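Long-range contacts in cellulose binding protein (Clavibacter michiganensis, PDB 4JJO), which is the two-domain expansin part of a longer, probable cellulase, and probably binds cellulose and loosens plant cell walls: residues M33-S39 with V63-C69; Y42-A46 with R150-G154. All coordinates share one frame. Numbering follows the deposited sequence.

Interaction 1: M33-S39 with V63-C69; sequences MYVAVSS and VQVADQC
The side chain of Val-35 lies against two valines of the neighbouring strand, its CG1 3.7 Å from Val-63 CG2 and 4.0 Å from Val-65 CG2. These are parallel strands 34-38 and 59-69 of the six-stranded double-psi beta barrel that forms the N-terminal domain of an expansin. Their segment axes approach to 3.9 Å and cross at -36°. Tyr-34 pairs with Gln-64 and Val-35 with Val-65; a beta bulge at Ala-66 (phi/psi -130/-8) then advances the register by one, so that Ala-36 faces Asp-67 and Val-37 faces Gln-68. Backbone hydrogen bonds run Gln-64 N to Met-33 O (3.1 Å), Ala-66 N to Val-35 O (3.1 Å), Val-37 N to Asp-67 O (3.1 Å) and Cys-69 N to Val-37 O (2.7 Å). Val-35 N to Gln-64 O (3.0 Å) is weak, as is the second, longer hydrogen bond of the bulge, Asp-67 N to Val-35 O (3.4 Å). Val-35 (p), Val-37 (m) and Val-65 (t) share one face of the sheet; Val-37 CG2 touches Val-65 CG1 at 4.0 Å, and Leu-52 and Leu-77 add to this apolar packing. The other face carries Tyr-34 (p), Ala-36 and Asp-67 (t), with Ala-36 CB 3.6 Å from Asp-67 CB. Tyr-34 OH is hydrogen-bonded to Leu-12 N, and Cys-69 is disulfide-linked to Cys-72. Where helix 39-42 begins, a water joins Ser-39 N (2.9 Å) to Cys-69 O (3.0 Å). Beside it the extended Gln-68 (chi1 t, chi2 t) accepts a very short hydrogen bond at OE1 from Ser-39 OG, 2.4 Å.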
loop_
_atom_site.group_PDB
_atom_site.type_symbol
_atom_site.label_atom_id
_atom_site.label_comp_id
_atom_site.label_asym_id
_atom_site.label_seq_id
_atom_site.Cartn_x
_atom_site.Cartn_y
_atom_site.Cartn_z
ATOM N N MET A 33 -0.221 -13.016 3.384
ATOM C CA MET A 33 1.079 -12.818 2.757
ATOM C C MET A 33 1.407 -11.333 2.733
ATOM O O MET A 33 0.975 -10.598 1.844
ATOM C CB MET A 33 1.085 -13.389 1.341
ATOM C CG MET A 33 0.845 -14.891 1.281
ATOM S SD MET A 33 2.124 -15.844 2.126
ATOM C CE MET A 33 1.454 -17.498 2.010
ATOM N N TYR A 34 2.166 -10.898 3.731
ATOM C CA TYR A 34 2.532 -9.495 3.858
ATOM C C TYR A 34 3.922 -9.374 4.457
ATOM O O TYR A 34 4.521 -10.374 4.854
ATOM C CB TYR A 34 1.514 -8.748 4.721
ATOM C CG TYR A 34 1.318 -9.329 6.104
ATOM C CD1 TYR A 34 2.095 -8.906 7.171
ATOM C CD2 TYR A 34 0.343 -10.287 6.343
ATOM C CE1 TYR A 34 1.913 -9.430 8.437
ATOM C CE2 TYR A 34 0.152 -10.814 7.602
ATOM C CZ TYR A 34 0.938 -10.381 8.645
ATOM O OH TYR A 34 0.750 -10.908 9.902
ATOM N N VAL A 35 4.431 -8.151 4.528
ATOM C CA VAL A 35 5.805 -7.932 4.954
ATOM C C VAL A 35 5.999 -6.528 5.506
ATOM O O VAL A 35 5.331 -5.583 5.083
ATOM C CB VAL A 35 6.776 -8.140 3.774
ATOM C CG1 VAL A 35 6.498 -7.126 2.674
ATOM C CG2 VAL A 35 8.221 -8.057 4.238
ATOM N N ALA A 36 6.910 -6.408 6.468
ATOM C CA ALA A 36 7.359 -5.117 6.957
ATOM C C ALA A 36 8.754 -4.865 6.405
ATOM O O ALA A 36 9.619 -5.739 6.462
ATOM C CB ALA A 36 7.382 -5.100 8.468
ATOM N N VAL A 37 8.969 -3.672 5.864
ATOM C CA VAL A 37 10.233 -3.356 5.211
ATOM C C VAL A 37 10.999 -2.280 5.969
ATOM O O VAL A 37 10.421 -1.521 6.745
ATOM C CB VAL A 37 10.015 -2.892 3.758
ATOM C CG1 VAL A 37 9.425 -4.021 2.923
ATOM C CG2 VAL A 37 9.121 -1.659 3.709
ATOM N N SER A 38 12.305 -2.218 5.732
ATOM C CA SER A 38 13.159 -1.258 6.418
ATOM C C SER A 38 12.700 0.166 6.122
ATOM O O SER A 38 12.011 0.416 5.130
ATOM C CB SER A 38 14.620 -1.442 6.003
ATOM O OG SER A 38 14.790 -1.198 4.619
ATOM N N SER A 39 13.085 1.097 6.986
ATOM C CA SER A 39 12.627 2.473 6.871
ATOM C C SER A 39 12.982 3.097 5.523
ATOM O O SER A 39 12.156 3.788 4.936
ATOM C CB SER A 39 13.176 3.319 8.020
ATOM O OG SER A 39 12.598 2.922 9.252
ATOM N N VAL A 63 4.405 -11.112 -1.523
ATOM C CA VAL A 63 3.903 -10.475 -0.312
ATOM C C VAL A 63 3.565 -9.004 -0.543
ATOM O O VAL A 63 4.229 -8.313 -1.317
ATOM C CB VAL A 63 4.921 -10.581 0.849
ATOM C CG1 VAL A 63 5.058 -12.022 1.311
ATOM C CG2 VAL A 63 6.272 -10.012 0.437
ATOM N N GLN A 64 2.519 -8.537 0.132
ATOM C CA GLN A 64 2.129 -7.137 0.076
ATOM C C GLN A 64 2.899 -6.346 1.127
ATOM O O GLN A 64 2.951 -6.735 2.294
ATOM C CB GLN A 64 0.624 -6.989 0.323
ATOM C CG GLN A 64 0.145 -5.543 0.377
ATOM C CD GLN A 64 -1.361 -5.401 0.573
ATOM O OE1 GLN A 64 -1.905 -4.304 0.450
ATOM N NE2 GLN A 64 -2.039 -6.503 0.880
ATOM N N VAL A 65 3.507 -5.241 0.712
ATOM C CA VAL A 65 4.182 -4.362 1.656
ATOM C C VAL A 65 3.120 -3.654 2.487
ATOM O O VAL A 65 2.305 -2.900 1.957
ATOM C CB VAL A 65 5.068 -3.327 0.947
ATOM C CG1 VAL A 65 5.576 -2.301 1.946
ATOM C CG2 VAL A 65 6.232 -4.011 0.246
ATOM N N ALA A 66 3.133 -3.905 3.791
ATOM C CA ALA A 66 2.044 -3.477 4.657
ATOM C C ALA A 66 2.517 -2.727 5.893
ATOM O O ALA A 66 1.699 -2.189 6.639
ATOM C CB ALA A 66 1.243 -4.687 5.086
ATOM N N ASP A 67 3.825 -2.687 6.120
ATOM C CA ASP A 67 4.336 -2.247 7.413
ATOM C C ASP A 67 5.778 -1.761 7.322
ATOM O O ASP A 67 6.459 -1.987 6.320
ATOM C CB ASP A 67 4.258 -3.414 8.400
ATOM C CG ASP A 67 4.069 -2.963 9.838
ATOM O OD1 ASP A 67 4.176 -1.750 10.115
ATOM O OD2 ASP A 67 3.805 -3.834 10.696
ATOM N N GLN A 68 6.236 -1.097 8.380
ATOM C CA GLN A 68 7.620 -0.652 8.478
ATOM C C GLN A 68 8.357 -1.399 9.584
ATOM O O GLN A 68 7.882 -1.483 10.716
ATOM C CB GLN A 68 7.681 0.854 8.754
ATOM C CG GLN A 68 9.083 1.366 9.081
ATOM C CD GLN A 68 9.188 2.885 9.096
ATOM O OE1 GLN A 68 10.289 3.433 9.069
ATOM N NE2 GLN A 68 8.050 3.570 9.145
ATOM N N CYS A 69 9.523 -1.938 9.244
ATOM C CA CYS A 69 10.399 -2.572 10.221
ATOM C C CYS A 69 11.521 -1.608 10.577
ATOM O O CYS A 69 12.526 -1.531 9.873
ATOM C CB CYS A 69 10.987 -3.866 9.658
ATOM S SG CYS A 69 12.108 -4.730 10.793
HETATM O O HOH W 1 14.767 0.308 9.185
#

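Interaction 2: Y42-A46 with R150-G154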
loop_
_atom_site.group_PDB
_atom_site.type_symbol
_atom_site.label_atom_id
_atom_site.label_comp_id
_atom_site.label_asym_id
_atom_site.label_seq_id
_atom_site.Cartn_x
_atom_site.Cartn_y
_atom_site.Cartn_z
ATOM N N TYR A 42 10.680 1.520 3.059
ATOM C CA TYR A 42 9.327 1.982 3.347
ATOM C C TYR A 42 9.099 3.327 2.667
ATOM O O TYR A 42 8.007 3.615 2.174
ATOM C CB TYR A 42 9.137 2.108 4.860
ATOM C CG TYR A 42 7.725 2.427 5.300
ATOM C CD1 TYR A 42 6.700 1.514 5.124
ATOM C CD2 TYR A 42 7.423 3.636 5.913
ATOM C CE1 TYR A 42 5.413 1.796 5.537
ATOM C CE2 TYR A 42 6.142 3.924 6.328
ATOM C CZ TYR A 42 5.139 3.004 6.133
ATOM O OH TYR A 42 3.857 3.283 6.547
ATOM N N SER A 43 10.143 4.149 2.661
ATOM C CA SER A 43 10.166 5.367 1.858
ATOM C C SER A 43 8.996 6.298 2.168
ATOM O O SER A 43 8.311 6.775 1.263
ATOM C CB SER A 43 10.156 4.996 0.377
ATOM O OG SER A 43 10.483 6.108 -0.441
ATOM N N GLY A 44 8.775 6.562 3.451
ATOM C CA GLY A 44 7.721 7.469 3.869
ATOM C C GLY A 44 6.351 6.982 3.444
ATOM O O GLY A 44 5.466 7.787 3.144
ATOM N N ALA A 45 6.192 5.660 3.416
ATOM C CA ALA A 45 4.931 5.003 3.076
ATOM C C ALA A 45 4.696 4.902 1.567
ATOM O O ALA A 45 3.659 4.403 1.131
ATOM C CB ALA A 45 3.758 5.698 3.756
ATOM N N ALA A 46 5.653 5.359 0.767
ATOM C CA ALA A 46 5.510 5.283 -0.686
ATOM C C ALA A 46 5.523 3.831 -1.172
ATOM O O ALA A 46 5.016 3.520 -2.247
ATOM C CB ALA A 46 6.605 6.085 -1.368
ATOM N N ARG A 150 1.423 13.314 1.057
ATOM C CA ARG A 150 1.612 11.917 1.428
ATOM C C ARG A 150 2.001 11.809 2.893
ATOM O O ARG A 150 3.037 12.330 3.303
ATOM C CB ARG A 150 2.700 11.272 0.568
ATOM C CG ARG A 150 2.831 9.766 0.782
ATOM C CD ARG A 150 4.217 9.241 0.432
ATOM N NE ARG A 150 4.636 9.555 -0.933
ATOM C CZ ARG A 150 4.308 8.847 -2.011
ATOM N NH1 ARG A 150 3.533 7.775 -1.908
ATOM N NH2 ARG A 150 4.757 9.218 -3.204
ATOM N N THR A 151 1.175 11.128 3.683
ATOM C CA THR A 151 1.515 10.863 5.077
ATOM C C THR A 151 2.417 9.638 5.152
ATOM O O THR A 151 2.530 8.876 4.191
ATOM C CB THR A 151 0.270 10.594 5.950
ATOM O OG1 THR A 151 -0.271 9.303 5.640
ATOM C CG2 THR A 151 -0.794 11.665 5.744
ATOM N N ASP A 152 3.051 9.444 6.301
ATOM C CA ASP A 152 3.906 8.285 6.502
ATOM C C ASP A 152 3.109 7.089 7.023
ATOM O O ASP A 152 3.693 6.086 7.428
ATOM C CB ASP A 152 5.047 8.625 7.464
ATOM C CG ASP A 152 4.566 8.884 8.877
ATOM O OD1 ASP A 152 3.338 8.941 9.101
ATOM O OD2 ASP A 152 5.425 9.037 9.768
ATOM N N TYR A 153 1.782 7.191 7.014
ATOM C CA TYR A 153 0.942 6.090 7.485
ATOM C C TYR A 153 -0.079 5.597 6.449
ATOM O O TYR A 153 -1.060 4.938 6.797
ATOM C CB TYR A 153 0.243 6.456 8.800
ATOM C CG TYR A 153 -0.678 7.649 8.732
ATOM C CD1 TYR A 153 -1.981 7.523 8.270
ATOM C CD2 TYR A 153 -0.251 8.899 9.155
ATOM C CE1 TYR A 153 -2.831 8.614 8.216
ATOM C CE2 TYR A 153 -1.092 9.995 9.108
ATOM C CZ TYR A 153 -2.379 9.846 8.634
ATOM O OH TYR A 153 -3.226 10.928 8.583
ATOM N N GLY A 154 0.156 5.910 5.178
ATOM C CA GLY A 154 -0.583 5.282 4.096
ATOM C C GLY A 154 -1.742 6.076 3.524
ATOM O O GLY A 154 -2.476 5.569 2.676
HETATM O O HOH W 2 5.484 10.455 3.677
HETATM O O HOH W 3 2.051 6.486 0.185
HETATM O O HOH W 4 2.819 4.911 -3.053
#
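This is a small, partly hydrated contact between the two expansin domains: the turn after helix 39-42 of the barrel meets the loop joining strands 144-150 and 156-157 of the C-terminal domain. Between these segments one direct hydrogen bond forms, Tyr-42 OH donating to Asp-152 O at 2.9 Å. Ala-45 points its CB at the opposing backbone, 3.4 Å from Thr-151 O and 3.6 Å from Asp-152 C. Ser-43, Gly-44 and Ala-45 all have positive phi, so the chain curls tightly; Ala-46 N hydrogen-bonds back to Ser-43 O, while the next carbonyls meet water. Three waters bridge the segments, Gly-44 O to Arg-150 O, Ala-45 O to Arg-150 NH1 and, weakly at NH1, Ala-46 O to Arg-150 NH1. Ala-46 CB lies over one guanidinium face, 3.5 Å from Arg-150 NH1, while Arg-150 NH2 hydrogen-bonds to Ile-134 O. Thr-151 OG1, itself hydrogen-bonded to Tyr-155 O, accepts from Tyr-153 N (3.3 Å) in an ST turn. Tyr-153 O adds a hydrogen bond to Ser-24 OG of the barrel; without a salt bridge between the segments, Arg-150 engages the turn's carbonyls through water.

Interaction 1 lies within the barrel and interaction 2 joins it to the C-terminal domain, yet their centres are only about 12 Å apart. The helix begun by N-cap Ser-38 leads from strand 34-38 directly to Tyr-42, whose ring lies against segment 63-69: Tyr-42 CD2 is 3.3 Å from Gln-68 NE2 and Tyr-42 CD1 3.7 Å from Asp-67 O. Tyr-42 N is also 3.6 Å from Val-37 CG2. One tyrosine thus packs on the parallel strand pair and reaches the other domain with its hydroxyl. No sugar is bound in this apo structure; Asp-67 may belong to the acidic residues of the putative polysaccharide groove, as in related expansins.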